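Local coordinates for protein ADP-dependent (S)-NAD(P)H-hydrate dehydratase (Enterococcus faecalis, PDB 2R3B) that probably repairs hydrated NADH and NADPH by dehydrating the S epimer of NAD(P)HX at the expense of ADP, which becomes AMP, at residues B[23-28]-B[256-261]; B[44-49]-B[71-76]; B[61-65]-B[86-91]; B[150-154]-B[168-172]; B[223-228]-B[262-267]. One frame throughout, in Å; residues are numbered along the deposited sequence. Where two conformers were deposited one is given.

Interaction 1: B[23-28]-B[256-261]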
# COMPACT_ATOMS: atom_id res chain seq x y z
N LEU B 23 -15.36 -5.05 -33.12
CA LEU B 23 -15.47 -3.99 -32.12
C LEU B 23 -14.54 -2.82 -32.36
O LEU B 23 -13.41 -2.99 -32.80
CB LEU B 23 -15.25 -4.59 -30.72
CG LEU B 23 -16.25 -5.67 -30.26
CD1 LEU B 23 -15.84 -6.30 -28.90
CD2 LEU B 23 -17.65 -5.06 -30.21
N SER B 24 -15.04 -1.63 -32.04
CA SER B 24 -14.25 -0.39 -32.02
C SER B 24 -14.77 0.51 -30.90
O SER B 24 -15.66 0.12 -30.15
CB SER B 24 -14.42 0.33 -33.37
OG SER B 24 -15.75 0.81 -33.52
N LYS B 25 -14.25 1.73 -30.81
CA LYS B 25 -14.68 2.69 -29.81
C LYS B 25 -16.18 2.93 -29.86
O LYS B 25 -16.75 3.43 -28.91
CB LYS B 25 -13.94 4.00 -30.01
CG LYS B 25 -12.48 3.90 -29.65
CD LYS B 25 -11.73 5.21 -29.94
CE LYS B 25 -10.25 5.07 -29.65
NZ LYS B 25 -9.60 6.42 -29.68
N ASP B 26 -16.81 2.62 -30.99
CA ASP B 26 -18.23 2.68 -31.11
C ASP B 26 -18.99 1.94 -29.94
O ASP B 26 -20.03 2.41 -29.44
CB ASP B 26 -18.69 1.99 -32.41
CG ASP B 26 -18.75 2.86 -33.58
OD1 ASP B 26 -18.47 4.07 -33.47
OD2 ASP B 26 -19.12 2.28 -34.63
N ILE B 27 -18.50 0.78 -29.56
CA ILE B 27 -19.14 0.03 -28.50
C ILE B 27 -19.08 0.76 -27.15
O ILE B 27 -20.00 0.64 -26.32
CB ILE B 27 -18.51 -1.38 -28.40
CG1 ILE B 27 -19.41 -2.32 -27.59
CG2 ILE B 27 -17.09 -1.33 -27.84
CD1 ILE B 27 -20.75 -2.66 -28.24
N LEU B 28 -18.02 1.54 -26.93
CA LEU B 28 -17.84 2.28 -25.69
C LEU B 28 -18.83 3.45 -25.65
O LEU B 28 -19.44 3.73 -24.63
CB LEU B 28 -16.39 2.75 -25.53
CG LEU B 28 -15.29 1.70 -25.47
CD1 LEU B 28 -13.96 2.40 -25.30
CD2 LEU B 28 -15.55 0.68 -24.35
N ALA B 256 -19.44 -6.83 -24.34
CA ALA B 256 -18.51 -6.47 -25.38
C ALA B 256 -17.76 -5.16 -25.10
O ALA B 256 -16.58 -5.03 -25.40
CB ALA B 256 -19.25 -6.39 -26.74
N GLY B 257 -18.46 -4.18 -24.54
CA GLY B 257 -17.84 -2.91 -24.15
C GLY B 257 -16.72 -3.08 -23.11
O GLY B 257 -15.67 -2.44 -23.21
N ALA B 258 -17.00 -3.88 -22.09
CA ALA B 258 -16.02 -4.27 -21.09
C ALA B 258 -14.77 -4.91 -21.70
O ALA B 258 -13.63 -4.55 -21.39
CB ALA B 258 -16.69 -5.22 -20.02
N VAL B 259 -14.99 -5.91 -22.55
CA VAL B 259 -13.89 -6.62 -23.22
C VAL B 259 -13.07 -5.66 -24.07
O VAL B 259 -11.84 -5.68 -24.05
CB VAL B 259 -14.47 -7.77 -24.07
CG1 VAL B 259 -13.40 -8.40 -25.05
CG2 VAL B 259 -15.08 -8.83 -23.17
N TYR B 260 -13.75 -4.78 -24.81
CA TYR B 260 -13.05 -3.81 -25.64
C TYR B 260 -12.23 -2.81 -24.83
O TYR B 260 -11.08 -2.50 -25.17
CB TYR B 260 -14.05 -3.03 -26.54
CG TYR B 260 -13.30 -2.15 -27.52
CD1 TYR B 260 -12.66 -2.70 -28.65
CD2 TYR B 260 -13.16 -0.79 -27.29
CE1 TYR B 260 -11.94 -1.90 -29.52
CE2 TYR B 260 -12.43 0.01 -28.18
CZ TYR B 260 -11.83 -0.55 -29.28
OH TYR B 260 -11.12 0.27 -30.14
N LEU B 261 -12.82 -2.26 -23.78
CA LEU B 261 -12.12 -1.27 -22.97
C LEU B 261 -10.90 -1.87 -22.32
O LEU B 261 -9.85 -1.25 -22.30
CB LEU B 261 -13.04 -0.73 -21.86
CG LEU B 261 -12.49 0.41 -21.00
CD1 LEU B 261 -12.03 1.56 -21.88
CD2 LEU B 261 -13.54 0.83 -19.92
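A capped helix start packs here against the middle of helix 252-269, where Leu23, Ile27 and Leu28 close round Tyr260. Ser24 is the N-cap of helix 25-31. Its OG accepts from Asp26 N at 3.3 Å, and its backbone lies over one face of the Tyr260 ring. Ser24 C stands 3.5 Å from Tyr260 CZ, offset toward the rim of the ring. The tyrosine reaches this place because its CG is anti to the backbone N (chi1 -173°), which sends the ring out from helix 252-269 toward the cap. Leu28 comes from another direction. It crosses the tyrosine at about a right angle, with CD1 in the ring plane at the edge and CG 3.7 Å from Tyr260 CD2. Leu28 CD2 continues to Leu261 CB at 3.8 Å. Ile27 CG2 meets Tyr260 CB at 3.7 Å, while its other branch lies on the backbone of Gly257, with CG1 3.7 Å from Gly257 N. Leu23 completes the apolar patch, setting CD1 4.0 Å from Ala256 CB. No hydrogen bond joins the two segments, so apolar contact and the ring hold them. Phe219 of strand 219-220 touches both Leu23 and Ala256, and Tyr292 of helix 278-292 touches Leu28. The contact lies away from the predicted substrate sites. It is a helix-to-helix hydrophobic contact at a serine N-cap, within a ribokinase-like alpha/beta fold.

Interaction 2: B[44-49]-B[71-76]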
# COMPACT_ATOMS: atom_id res chain seq x y z
N PHE B 44 -26.14 2.01 -9.29
CA PHE B 44 -24.97 1.51 -10.00
C PHE B 44 -24.59 0.07 -9.60
O PHE B 44 -23.53 -0.43 -9.96
CB PHE B 44 -23.85 2.52 -9.88
CG PHE B 44 -24.27 3.87 -10.38
CD1 PHE B 44 -24.76 3.98 -11.69
CD2 PHE B 44 -24.34 4.96 -9.55
CE1 PHE B 44 -25.23 5.19 -12.18
CE2 PHE B 44 -24.81 6.20 -10.05
CZ PHE B 44 -25.26 6.29 -11.36
N GLY B 45 -25.52 -0.59 -8.93
CA GLY B 45 -25.50 -2.02 -8.76
C GLY B 45 -24.72 -2.50 -7.57
O GLY B 45 -23.80 -1.81 -7.10
N ARG B 46 -25.13 -3.67 -7.08
CA ARG B 46 -24.42 -4.37 -5.98
C ARG B 46 -23.74 -5.56 -6.60
O ARG B 46 -24.40 -6.44 -7.18
CB ARG B 46 -25.38 -4.85 -4.89
CG ARG B 46 -26.01 -3.76 -4.02
CD ARG B 46 -27.05 -4.35 -3.03
NE ARG B 46 -26.46 -5.34 -2.13
CZ ARG B 46 -25.99 -5.12 -0.89
NH1 ARG B 46 -26.05 -3.90 -0.34
NH2 ARG B 46 -25.46 -6.15 -0.20
N VAL B 47 -22.43 -5.61 -6.50
CA VAL B 47 -21.68 -6.71 -7.10
C VAL B 47 -21.11 -7.56 -6.00
O VAL B 47 -20.64 -7.06 -4.98
CB VAL B 47 -20.53 -6.22 -8.02
CG1 VAL B 47 -19.76 -7.38 -8.58
CG2 VAL B 47 -21.09 -5.33 -9.12
N VAL B 48 -21.14 -8.88 -6.20
CA VAL B 48 -20.46 -9.76 -5.30
C VAL B 48 -19.40 -10.55 -6.09
O VAL B 48 -19.73 -11.18 -7.10
CB VAL B 48 -21.44 -10.73 -4.59
CG1 VAL B 48 -20.64 -11.73 -3.70
CG2 VAL B 48 -22.44 -9.97 -3.71
N LEU B 49 -18.15 -10.47 -5.64
CA LEU B 49 -17.02 -11.15 -6.28
C LEU B 49 -16.61 -12.31 -5.39
O LEU B 49 -16.37 -12.11 -4.19
CB LEU B 49 -15.87 -10.17 -6.45
CG LEU B 49 -16.15 -8.82 -7.12
CD1 LEU B 49 -14.85 -7.99 -7.16
CD2 LEU B 49 -16.74 -9.01 -8.51
N GLY B 71 -16.75 1.56 -11.76
CA GLY B 71 -17.92 2.30 -11.35
C GLY B 71 -19.02 1.54 -10.63
O GLY B 71 -20.08 2.10 -10.37
N ALA B 72 -18.83 0.27 -10.31
CA ALA B 72 -19.82 -0.45 -9.53
C ALA B 72 -20.20 0.31 -8.28
O ALA B 72 -19.34 0.88 -7.57
CB ALA B 72 -19.32 -1.93 -9.19
N GLY B 73 -21.50 0.32 -7.98
CA GLY B 73 -22.00 1.12 -6.86
C GLY B 73 -21.49 0.62 -5.53
O GLY B 73 -21.00 1.39 -4.70
N LEU B 74 -21.62 -0.70 -5.35
CA LEU B 74 -21.21 -1.37 -4.12
C LEU B 74 -20.58 -2.69 -4.46
O LEU B 74 -21.09 -3.40 -5.31
CB LEU B 74 -22.42 -1.60 -3.22
CG LEU B 74 -22.96 -0.37 -2.47
CD1 LEU B 74 -24.21 -0.78 -1.70
CD2 LEU B 74 -21.92 0.24 -1.52
N THR B 75 -19.45 -3.01 -3.83
CA THR B 75 -18.71 -4.23 -4.14
C THR B 75 -18.47 -4.98 -2.83
O THR B 75 -17.92 -4.41 -1.88
CB THR B 75 -17.35 -3.94 -4.85
OG1 THR B 75 -17.60 -3.32 -6.12
CG2 THR B 75 -16.53 -5.22 -5.12
N THR B 76 -18.88 -6.25 -2.82
CA THR B 76 -18.59 -7.16 -1.70
C THR B 76 -17.77 -8.32 -2.21
O THR B 76 -18.06 -8.85 -3.30
CB THR B 76 -19.89 -7.69 -1.05
OG1 THR B 76 -20.71 -6.58 -0.73
CG2 THR B 76 -19.59 -8.48 0.23
O HOH W 1 -22.48 -6.38 -2.82
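Val47 meets Ala72, just before strand 74-78, on one side of a parallel strand pair, while Arg46 and Leu74 meet on the other. Val47 CG2 touches Ala72 CB at 3.8 Å. On the same side Leu49 crosses Thr75 at a slant, its CD1 3.8 Å from Thr75 CG2. Thr75 OG1 lies beside the backbone N (chi1 -63°), which puts CG2 anti to that N and turns the methyl to this leucine. On the opposite face Arg46 bends at chi3 (60°), which brings NH1 within 3.9 Å of Leu74 CD1. Beneath these side chains the backbones pair. Val47 N gives a nearly straight bond to Leu74 O at 2.8 Å, Thr76 N bonds to Val47 O, and Leu49 N bonds to Thr76 O at 2.8 Å. A water also joins Val47 O to Thr76 OG1. Before the strands align, Gly73 N bonds to Phe44 O from above the carbonyl plane, at 2.9 Å. Gly71 ends helix 57-70 in a Schellman motif. That helix links the two strands in a beta-alpha-beta crossover, and its Cys67 packs on Val47, Ala72 and Thr75. Strand 46-50 pairs on its other side with strand 114-117, and strand 74-78 with strand 95-97.

Interaction 3: B[61-65]-B[86-91]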
# COMPACT_ATOMS: atom_id res chain seq x y z
N ILE B 61 -8.27 -9.93 -5.48
CA ILE B 61 -7.92 -8.55 -5.16
C ILE B 61 -7.86 -7.74 -6.45
O ILE B 61 -8.33 -6.59 -6.53
CB ILE B 61 -6.60 -8.51 -4.35
CG1 ILE B 61 -6.86 -9.12 -2.96
CG2 ILE B 61 -6.07 -7.07 -4.21
CD1 ILE B 61 -5.57 -9.31 -2.08
N MSE B 62 -7.30 -8.35 -7.49
CA MSE B 62 -7.23 -7.66 -8.79
C MSE B 62 -8.61 -7.48 -9.45
O MSE B 62 -8.91 -6.40 -9.98
CB MSE B 62 -6.21 -8.39 -9.70
CG MSE B 62 -4.78 -8.19 -9.21
SE MSE B 62 -3.44 -8.81 -10.38
CE MSE B 62 -3.62 -10.67 -10.06
N SER B 63 -9.47 -8.49 -9.37
CA SER B 63 -10.84 -8.31 -9.81
C SER B 63 -11.57 -7.22 -9.06
O SER B 63 -12.37 -6.48 -9.64
CB SER B 63 -11.63 -9.60 -9.63
OG SER B 63 -11.08 -10.63 -10.39
N THR B 64 -11.34 -7.16 -7.74
CA THR B 64 -11.97 -6.13 -6.90
C THR B 64 -11.57 -4.74 -7.33
O THR B 64 -12.42 -3.87 -7.47
CB THR B 64 -11.63 -6.40 -5.43
OG1 THR B 64 -12.08 -7.73 -5.10
CG2 THR B 64 -12.27 -5.34 -4.50
N GLU B 65 -10.28 -4.51 -7.55
CA GLU B 65 -9.81 -3.18 -7.96
C GLU B 65 -10.47 -2.77 -9.30
O GLU B 65 -10.85 -1.62 -9.50
CB GLU B 65 -8.28 -3.17 -8.05
CG GLU B 65 -7.70 -1.78 -8.33
CD GLU B 65 -6.25 -1.59 -7.92
OE1 GLU B 65 -5.52 -2.62 -7.84
OE2 GLU B 65 -5.85 -0.40 -7.68
N PRO B 86 -4.84 -7.60 2.95
CA PRO B 86 -4.25 -6.96 1.76
C PRO B 86 -5.30 -6.39 0.82
O PRO B 86 -5.03 -5.41 0.10
CB PRO B 86 -3.43 -8.10 1.11
CG PRO B 86 -3.87 -9.32 1.76
CD PRO B 86 -4.39 -8.99 3.09
N LEU B 87 -6.48 -7.00 0.79
CA LEU B 87 -7.55 -6.48 -0.04
C LEU B 87 -7.94 -5.06 0.41
O LEU B 87 -8.06 -4.15 -0.41
CB LEU B 87 -8.77 -7.43 -0.03
CG LEU B 87 -9.88 -7.13 -1.08
CD1 LEU B 87 -10.59 -8.43 -1.49
CD2 LEU B 87 -10.90 -6.15 -0.55
N HIS B 88 -8.14 -4.87 1.70
CA HIS B 88 -8.46 -3.55 2.21
C HIS B 88 -7.32 -2.56 2.15
O HIS B 88 -7.56 -1.35 2.07
CB HIS B 88 -9.00 -3.62 3.64
CG HIS B 88 -10.46 -3.93 3.73
ND1 HIS B 88 -11.03 -4.49 4.86
CD2 HIS B 88 -11.48 -3.73 2.86
CE1 HIS B 88 -12.33 -4.64 4.66
NE2 HIS B 88 -12.63 -4.18 3.45
N ALA B 89 -6.08 -3.03 2.23
CA ALA B 89 -4.93 -2.11 2.04
C ALA B 89 -4.99 -1.49 0.63
O ALA B 89 -4.57 -0.36 0.44
CB ALA B 89 -3.60 -2.86 2.21
N ARG B 90 -5.44 -2.25 -0.35
CA ARG B 90 -5.50 -1.77 -1.74
C ARG B 90 -6.85 -1.16 -2.14
O ARG B 90 -6.92 -0.25 -2.99
CB ARG B 90 -5.15 -2.93 -2.69
CG ARG B 90 -3.74 -3.49 -2.54
CD ARG B 90 -3.43 -4.56 -3.56
NE ARG B 90 -3.52 -3.96 -4.89
CZ ARG B 90 -2.56 -3.25 -5.48
NH1 ARG B 90 -1.37 -3.14 -4.93
NH2 ARG B 90 -2.78 -2.68 -6.64
N CYS B 91 -7.91 -1.69 -1.58
CA CYS B 91 -9.29 -1.39 -1.98
C CYS B 91 -10.16 -1.28 -0.76
O CYS B 91 -10.96 -2.18 -0.49
CB CYS B 91 -9.85 -2.55 -2.82
SG CYS B 91 -8.92 -2.91 -4.36
O HOH W 2 -5.66 -4.99 -6.81
O HOH W 3 -4.72 0.05 -4.89
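Glu65 OE1 is gripped by Arg90 and by a water. Arg90 NH2 donates to it at 3.0 Å in a nearly straight bond (170°), part of a salt bridge. The oxygen uses its syn lone pair and lies in the guanidinium plane, at the edge. The carboxylate itself is turned 64° from that plane, so the two groups meet through one oxygen and one nitrogen. The water donates to OE1 at 2.6 Å and accepts from Arg90 NE, so it braces the arginine beside the direct bond. A second water donates to Glu65 OE2 and to Arg90 O. OE2 also bonds to Gln283 of helix 278-292, and Arg90 NH1 bonds to Ala89 O of a neighbouring subunit. The arginine is thus shared between this contact and the subunit interface. Its chain bends at chi3, which turns the guanidinium toward the glutamate. Its CD rests 3.7 Å from Ile61 CG2, which it crosses at about a right angle. Ile61 also slides along Leu87 in the opposite direction, with CG1 3.9 Å from Leu87 CB, and reaches Pro86 CB with CD1 at 4.0 Å. Cys91, the first residue beyond helix 84-90, places SG 3.8 Å from Glu65 CB. Thr64 CG2 touches Cys91 CB at 4.1 Å. Ala59, a predicted (6S)-NADPHX-binding residue, belongs to the same helix as Ile61. The segments 61-65 and 86-90 run roughly parallel, crossing at -27°. They belong to helices 57-70 and 84-90, successive helices of an alpha/beta fold, with the salt bridge bordering the tetramer interface.

Interaction 4: B[150-154]-B[168-172]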
# COMPACT_ATOMS: atom_id res chain seq x y z
N ALA B 150 -13.75 -21.88 -11.74
CA ALA B 150 -15.17 -22.12 -11.56
C ALA B 150 -15.74 -22.75 -12.86
O ALA B 150 -16.67 -23.54 -12.81
CB ALA B 150 -15.92 -20.83 -11.18
N ILE B 151 -15.14 -22.45 -14.00
CA ILE B 151 -15.56 -23.08 -15.27
C ILE B 151 -15.18 -24.58 -15.24
O ILE B 151 -16.00 -25.45 -15.57
CB ILE B 151 -14.92 -22.43 -16.50
CG1 ILE B 151 -15.25 -20.93 -16.56
CG2 ILE B 151 -15.42 -23.11 -17.82
CD1 ILE B 151 -14.52 -20.17 -17.64
N THR B 152 -13.96 -24.85 -14.83
CA THR B 152 -13.48 -26.22 -14.68
C THR B 152 -14.34 -27.02 -13.71
O THR B 152 -14.74 -28.15 -14.01
CB THR B 152 -12.04 -26.25 -14.24
OG1 THR B 152 -11.24 -25.60 -15.23
CG2 THR B 152 -11.52 -27.69 -14.05
N LEU B 153 -14.63 -26.45 -12.54
CA LEU B 153 -15.52 -27.13 -11.57
C LEU B 153 -16.93 -27.32 -12.11
O LEU B 153 -17.60 -28.34 -11.84
CB LEU B 153 -15.58 -26.34 -10.27
CG LEU B 153 -14.29 -26.30 -9.45
CD1 LEU B 153 -14.49 -25.46 -8.17
CD2 LEU B 153 -13.73 -27.69 -9.12
N PHE B 154 -17.41 -26.32 -12.85
CA PHE B 154 -18.74 -26.37 -13.44
C PHE B 154 -18.83 -27.56 -14.40
O PHE B 154 -19.80 -28.31 -14.38
CB PHE B 154 -19.13 -25.08 -14.16
CG PHE B 154 -20.47 -25.15 -14.81
CD1 PHE B 154 -20.60 -25.61 -16.13
CD2 PHE B 154 -21.63 -24.82 -14.11
CE1 PHE B 154 -21.86 -25.73 -16.72
CE2 PHE B 154 -22.89 -24.93 -14.72
CZ PHE B 154 -23.01 -25.38 -16.01
N VAL B 168 -22.70 -15.81 -17.80
CA VAL B 168 -21.60 -15.40 -18.70
C VAL B 168 -20.41 -16.28 -18.32
O VAL B 168 -19.93 -16.23 -17.18
CB VAL B 168 -21.22 -13.93 -18.54
CG1 VAL B 168 -20.10 -13.52 -19.53
CG2 VAL B 168 -22.45 -13.02 -18.66
N PHE B 169 -19.93 -17.12 -19.24
CA PHE B 169 -18.68 -17.86 -19.03
C PHE B 169 -17.54 -17.11 -19.68
O PHE B 169 -17.68 -16.60 -20.80
CB PHE B 169 -18.72 -19.26 -19.63
CG PHE B 169 -19.70 -20.19 -19.00
CD1 PHE B 169 -21.00 -20.25 -19.46
CD2 PHE B 169 -19.32 -21.00 -17.95
CE1 PHE B 169 -21.91 -21.13 -18.89
CE2 PHE B 169 -20.21 -21.88 -17.39
CZ PHE B 169 -21.52 -21.95 -17.85
N THR B 170 -16.40 -17.05 -19.01
CA THR B 170 -15.23 -16.38 -19.58
C THR B 170 -13.99 -17.28 -19.75
O THR B 170 -12.95 -17.02 -19.14
CB THR B 170 -14.87 -15.17 -18.72
OG1 THR B 170 -14.65 -15.62 -17.38
CG2 THR B 170 -16.01 -14.15 -18.69
N PRO B 171 -14.10 -18.37 -20.55
CA PRO B 171 -13.03 -19.34 -20.65
C PRO B 171 -11.90 -18.93 -21.58
O PRO B 171 -12.14 -18.26 -22.57
CB PRO B 171 -13.74 -20.55 -21.27
CG PRO B 171 -14.78 -19.94 -22.16
CD PRO B 171 -15.27 -18.77 -21.36
N HIS B 172 -10.68 -19.33 -21.23
CA HIS B 172 -9.63 -19.36 -22.24
C HIS B 172 -9.83 -20.66 -23.04
O HIS B 172 -10.73 -21.43 -22.74
CB HIS B 172 -8.22 -19.19 -21.64
CG HIS B 172 -7.82 -20.21 -20.63
ND1 HIS B 172 -8.00 -21.57 -20.82
CD2 HIS B 172 -7.19 -20.09 -19.44
CE1 HIS B 172 -7.53 -22.23 -19.78
NE2 HIS B 172 -7.02 -21.36 -18.93
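The Phe154 ring carries Phe169 over one face, in a T-shaped (edge-to-face) stack. Phe169 points its edge at that face. Its CZ stands 3.9 Å above the plane, offset toward the rim, and its CE2 is 4.0 Å from Phe154 CD1. The ring centroids are 5.3 Å apart and the planes are inclined at 65°. Phe154 CG is anti to the backbone N (chi1 178°), which carries the ring from helix 149-156 to the strand. At the edge of the Phe169 ring, near its plane, lies Ile151, with CG1 4.3 Å from Phe169 CD2. The isoleucine extends further, to Pro171. Its CD1 presses on the proline, 3.4 Å from Pro171 N and 3.7 Å from Pro171 CB. A separation of 3.5 Å between Ile151 CD1 and Pro171 CA is tighter than usual for two carbons. Leu179 of helix 173-180 packs on both phenylalanines. Thr170 OG1 bonds to Asp147. The strand and helix belong to the beta-alpha-beta unit of strand 143-147, helix 149-156 and strand 167-170. His172, just beyond the proline, is a predicted (6S)-NADPHX-binding residue and stands at the N-cap of helix 173-180. No hydrogen bond crosses between the segments. Their cohesion therefore rests on dispersion and on the weak electrostatic attraction of ring C-H groups to the ring face, in a buried apolar setting, with just the His172 end at the predicted substrate site.

Interaction 5: B[223-228]-B[262-267]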
# COMPACT_ATOMS: atom_id res chain seq x y z
N GLY B 223 -8.57 -5.75 -30.30
CA GLY B 223 -7.38 -5.33 -29.54
C GLY B 223 -6.82 -6.48 -28.74
O GLY B 223 -7.35 -7.59 -28.78
N GLY B 224 -5.75 -6.20 -28.00
CA GLY B 224 -5.07 -7.21 -27.22
C GLY B 224 -3.63 -7.31 -27.67
O GLY B 224 -3.32 -7.14 -28.84
N ASN B 225 -2.73 -7.55 -26.75
CA ASN B 225 -1.33 -7.62 -27.10
C ASN B 225 -0.60 -8.50 -26.11
O ASN B 225 -1.09 -8.70 -24.99
CB ASN B 225 -0.74 -6.22 -27.16
CG ASN B 225 -0.57 -5.61 -25.79
OD1 ASN B 225 0.43 -5.85 -25.12
ND2 ASN B 225 -1.55 -4.83 -25.37
N PRO B 226 0.55 -9.08 -26.53
CA PRO B 226 1.27 -9.98 -25.62
C PRO B 226 1.94 -9.34 -24.40
O PRO B 226 2.39 -10.07 -23.52
CB PRO B 226 2.32 -10.65 -26.53
CG PRO B 226 2.50 -9.71 -27.65
CD PRO B 226 1.20 -8.99 -27.85
N GLY B 227 1.96 -8.01 -24.30
CA GLY B 227 2.34 -7.33 -23.05
C GLY B 227 1.35 -7.56 -21.90
O GLY B 227 1.68 -7.36 -20.74
N MSE B 228 0.14 -8.01 -22.25
CA MSE B 228 -0.92 -8.30 -21.28
C MSE B 228 -0.91 -9.76 -20.86
O MSE B 228 -1.74 -10.19 -20.07
CB MSE B 228 -2.28 -7.95 -21.90
CG MSE B 228 -2.47 -6.48 -22.20
SE MSE B 228 -4.03 -6.16 -23.34
CE MSE B 228 -5.36 -6.69 -22.00
N HIS B 262 -11.03 -3.08 -21.78
CA HIS B 262 -9.89 -3.79 -21.17
C HIS B 262 -8.67 -3.84 -22.12
O HIS B 262 -7.57 -3.52 -21.74
CB HIS B 262 -10.36 -5.18 -20.76
CG HIS B 262 -9.30 -6.10 -20.26
ND1 HIS B 262 -8.84 -7.17 -21.01
CD2 HIS B 262 -8.71 -6.21 -19.04
CE1 HIS B 262 -7.96 -7.86 -20.29
NE2 HIS B 262 -7.87 -7.30 -19.10
N SER B 263 -8.91 -4.25 -23.37
CA SER B 263 -7.83 -4.34 -24.35
C SER B 263 -7.39 -2.98 -24.91
O SER B 263 -6.23 -2.83 -25.32
CB SER B 263 -8.23 -5.30 -25.47
OG SER B 263 -9.38 -4.84 -26.13
N LEU B 264 -8.28 -1.98 -24.97
CA LEU B 264 -7.91 -0.64 -25.43
C LEU B 264 -6.91 -0.03 -24.48
O LEU B 264 -5.87 0.49 -24.86
CB LEU B 264 -9.13 0.28 -25.53
CG LEU B 264 -8.88 1.75 -25.90
CD1 LEU B 264 -8.39 1.82 -27.35
CD2 LEU B 264 -10.13 2.55 -25.73
N ILE B 265 -7.22 -0.13 -23.20
CA ILE B 265 -6.32 0.40 -22.18
C ILE B 265 -5.00 -0.38 -22.19
O ILE B 265 -3.92 0.21 -22.11
CB ILE B 265 -6.97 0.38 -20.78
CG1 ILE B 265 -8.14 1.36 -20.70
CG2 ILE B 265 -5.92 0.77 -19.71
CD1 ILE B 265 -9.07 1.08 -19.46
N GLY B 266 -5.08 -1.69 -22.26
CA GLY B 266 -3.88 -2.51 -22.22
C GLY B 266 -3.03 -2.24 -23.44
O GLY B 266 -1.83 -2.22 -23.36
N ASP B 267 -3.67 -2.00 -24.60
CA ASP B 267 -2.93 -1.72 -25.82
C ASP B 267 -2.23 -0.38 -25.72
O ASP B 267 -1.08 -0.25 -26.15
CB ASP B 267 -3.87 -1.73 -27.02
CG ASP B 267 -4.24 -3.13 -27.48
OD1 ASP B 267 -3.64 -4.14 -27.01
OD2 ASP B 267 -5.13 -3.24 -28.36
O HOH W 4 -3.63 -4.49 -30.41
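Met228, a selenomethionine, lays its end along His262 and Gly266. Its chain bends at chi3 (68°), which brings CE to 3.3 Å from His262 CE1 while SE sits 3.8 Å from Gly266 CA. The close approach at the helix is possible because Gly266 has no side chain. Beside it, Asp267 receives the loop. Gly224 N donates to both carboxylate oxygens, 3.0 Å from Asp267 OD2 and 3.1 Å from Asp267 OD1, on their syn sides but tilted from the plane. Asn225 ND2 donates to Asp267 OD1 at 2.7 Å in a nearly straight bond (171°). OD1 offers its anti lone pair and lies in the amide plane of Asn225. Amide and carboxylate are turned 49° apart. A weak bond from Asn225 ND2 to Gly266 O adds to the grip, and a water joins Gly224 O to Asp267 OD2. Ser263 CB packs 3.7 Å from Gly224 N, and its OG bonds to Asn221. Gly234, a predicted AMP-binding residue, lies near His262. With two N-H donors on OD1 and one of them shared with OD2, Asp267 is probably held as a carboxylate, fixing the glycine-rich loop to helix 252-269.

How the interactions relate
From the N terminus, interaction 1 closes the longest loop, joining helix 25-31 to helix 252-269. Interactions 2, 3 and 4 all fall within it. Interaction 2 pairs strands 46-50 and 74-78, and interaction 3 joins helices 57-70 and 84-90. Their segments alternate along the chain, and Leu49 packs on Thr64 where they touch. Interaction 4 follows in series, tying helix 149-156 to strand 167-170 of the same sheet as interaction 2. Interaction 5 comes last and crosses interaction 1. The two share helix 252-269 and meet through Leu28 and Leu264. Together they bind the early helix and the late loop to that helix.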